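Local coordinates for protein DOA1 (Saccharomyces cerevisiae, PDB 3ODT) that binds ubiquitin through its WD40 beta-propeller domain and probably thereby takes part in regulating the turnover of F-box proteins, at residues L264-W270 and V282-D286. Sequence-based numbering, arbitrary orientation.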
loop_
_atom_site.group_PDB
_atom_site.type_symbol
_atom_site.label_atom_id
_atom_site.label_comp_id
_atom_site.label_asym_id
_atom_site.label_seq_id
_atom_site.Cartn_x
_atom_site.Cartn_y
_atom_site.Cartn_z
ATOM N N LEU A 264 -0.740 7.984 -16.940
ATOM C CA LEU A 264 -2.197 8.000 -16.869
ATOM C C LEU A 264 -2.761 9.412 -16.783
ATOM O O LEU A 264 -2.088 10.305 -16.274
ATOM C CB LEU A 264 -2.632 7.231 -15.627
ATOM C CG LEU A 264 -2.247 5.740 -15.630
ATOM C CD1 LEU A 264 -2.621 5.105 -14.328
ATOM C CD2 LEU A 264 -2.928 4.988 -16.746
ATOM N N PRO A 265 -4.013 9.601 -17.260
ATOM C CA PRO A 265 -4.644 10.930 -17.272
ATOM C C PRO A 265 -5.285 11.244 -15.914
ATOM O O PRO A 265 -6.495 11.497 -15.815
ATOM C CB PRO A 265 -5.700 10.813 -18.388
ATOM C CG PRO A 265 -6.117 9.351 -18.332
ATOM C CD PRO A 265 -4.846 8.590 -17.951
ATOM N N ALA A 266 -4.455 11.235 -14.881
ATOM C CA ALA A 266 -4.872 11.547 -13.531
ATOM C C ALA A 266 -3.779 12.342 -12.868
ATOM O O ALA A 266 -2.606 12.040 -13.034
ATOM C CB ALA A 266 -5.105 10.252 -12.772
ATOM N N ILE A 267 -4.126 13.359 -12.090
ATOM C CA ILE A 267 -3.103 14.235 -11.536
ATOM C C ILE A 267 -2.214 13.511 -10.508
ATOM O O ILE A 267 -1.059 13.908 -10.336
ATOM C CB ILE A 267 -3.660 15.542 -10.921
ATOM C CG1 ILE A 267 -4.605 15.256 -9.754
ATOM C CG2 ILE A 267 -4.290 16.432 -12.027
ATOM C CD1 ILE A 267 -5.124 16.515 -9.093
ATOM N N SER A 268 -2.750 12.485 -9.849
ATOM C CA SER A 268 -2.009 11.714 -8.837
ATOM C C SER A 268 -2.319 10.244 -8.934
ATOM O O SER A 268 -3.505 9.859 -9.039
ATOM C CB SER A 268 -2.431 12.154 -7.428
ATOM O OG SER A 268 -2.290 13.551 -7.238
ATOM N N ILE A 269 -1.295 9.398 -8.860
ATOM C CA ILE A 269 -1.509 7.954 -8.784
ATOM C C ILE A 269 -1.181 7.520 -7.343
ATOM O O ILE A 269 -0.038 7.626 -6.931
ATOM C CB ILE A 269 -0.616 7.170 -9.763
ATOM C CG1 ILE A 269 -0.543 7.864 -11.123
ATOM C CG2 ILE A 269 -1.149 5.710 -9.875
ATOM C CD1 ILE A 269 -1.886 8.141 -11.767
ATOM N N TRP A 270 -2.211 7.140 -6.576
ATOM C CA TRP A 270 -2.065 6.954 -5.143
ATOM C C TRP A 270 -1.540 5.600 -4.693
ATOM O O TRP A 270 -0.899 5.499 -3.648
ATOM C CB TRP A 270 -3.390 7.222 -4.431
ATOM C CG TRP A 270 -3.854 8.604 -4.581
ATOM C CD1 TRP A 270 -4.959 9.038 -5.245
ATOM C CD2 TRP A 270 -3.209 9.765 -4.054
ATOM N NE1 TRP A 270 -5.043 10.411 -5.169
ATOM C CE2 TRP A 270 -3.977 10.878 -4.444
ATOM C CE3 TRP A 270 -2.049 9.967 -3.311
ATOM C CZ2 TRP A 270 -3.632 12.177 -4.104
ATOM C CZ3 TRP A 270 -1.708 11.268 -2.953
ATOM C CH2 TRP A 270 -2.482 12.356 -3.380
ATOM N N VAL A 282 -4.112 -0.483 -9.911
ATOM C CA VAL A 282 -3.754 0.918 -9.776
ATOM C C VAL A 282 -4.962 1.748 -9.329
ATOM O O VAL A 282 -6.039 1.655 -9.911
ATOM C CB VAL A 282 -3.250 1.504 -11.129
ATOM C CG1 VAL A 282 -2.763 2.928 -10.946
ATOM C CG2 VAL A 282 -2.163 0.637 -11.716
ATOM N N GLY A 283 -4.778 2.537 -8.274
ATOM C CA GLY A 283 -5.789 3.480 -7.830
ATOM C C GLY A 283 -5.305 4.908 -8.047
ATOM O O GLY A 283 -4.217 5.272 -7.631
ATOM N N SER A 284 -6.152 5.746 -8.645
ATOM C CA SER A 284 -5.742 7.081 -9.042
ATOM C C SER A 284 -6.766 8.179 -8.750
ATOM O O SER A 284 -7.928 7.929 -8.347
ATOM C CB SER A 284 -5.313 7.091 -10.509
ATOM O OG SER A 284 -6.258 6.452 -11.320
ATOM N N SER A 285 -6.327 9.415 -8.950
ATOM C CA SER A 285 -7.131 10.571 -8.604
ATOM C C SER A 285 -8.304 10.847 -9.556
ATOM O O SER A 285 -9.144 11.697 -9.270
ATOM C CB SER A 285 -6.244 11.809 -8.573
ATOM O OG SER A 285 -5.645 12.027 -9.829
ATOM N N ASP A 286 -8.343 10.139 -10.684
ATOM C CA ASP A 286 -9.480 10.257 -11.595
ATOM C C ASP A 286 -10.635 9.367 -11.140
ATOM O O ASP A 286 -11.604 9.174 -11.858
ATOM C CB ASP A 286 -9.073 9.932 -13.030
ATOM C CG ASP A 286 -8.433 8.574 -13.173
ATOM O OD1 ASP A 286 -8.262 7.870 -12.178
ATOM O OD2 ASP A 286 -8.087 8.219 -14.312
#
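The last blade of the WD40 propeller starts here: the connection from the preceding blade turns into the innermost strand, 269-274, and pairs with the C-terminal end of the next strand, 280-284. I269 and S284 sit opposite each other as an antiparallel non-hydrogen-bonded pair, CA to CA 4.3 Å, their side chains on one face of the sheet. Backbone hydrogen bonds flank them, W270 N to G283 O at 2.9 Å on one side and S285 N to S268 O, also 2.9 Å, on the other. Past the end of the strand, S285 carries the pairing on with its side chain: its OG accepts the S268 amide (N to OG 2.9 Å), so S268 is bonded to S285 through both its N and its O. The same serine belongs to the calcium site with D20 and N287. The A266 methyl packs against S285 and D286, its CB 3.5 Å from S285 OG and 3.7 Å from D286 CG. Within 282-286, S284 OG donates to D286 OD1 at 2.6 Å, while D286 OD2 forms a salt bridge with R290 of the next strand, 289-293. Apolar packing on the I269 side is tight, I269 CG2 to V282 CG1 3.4 Å, and L264 CD1 reaches V282 CG1 at 4.0 Å. The W270 indole passes S285, NE1 to CB 3.9 Å, and hydrogen-bonds to D20. Such an inner hairpin, entered by a loop from the previous blade, is typical of a WD40 beta-propeller blade.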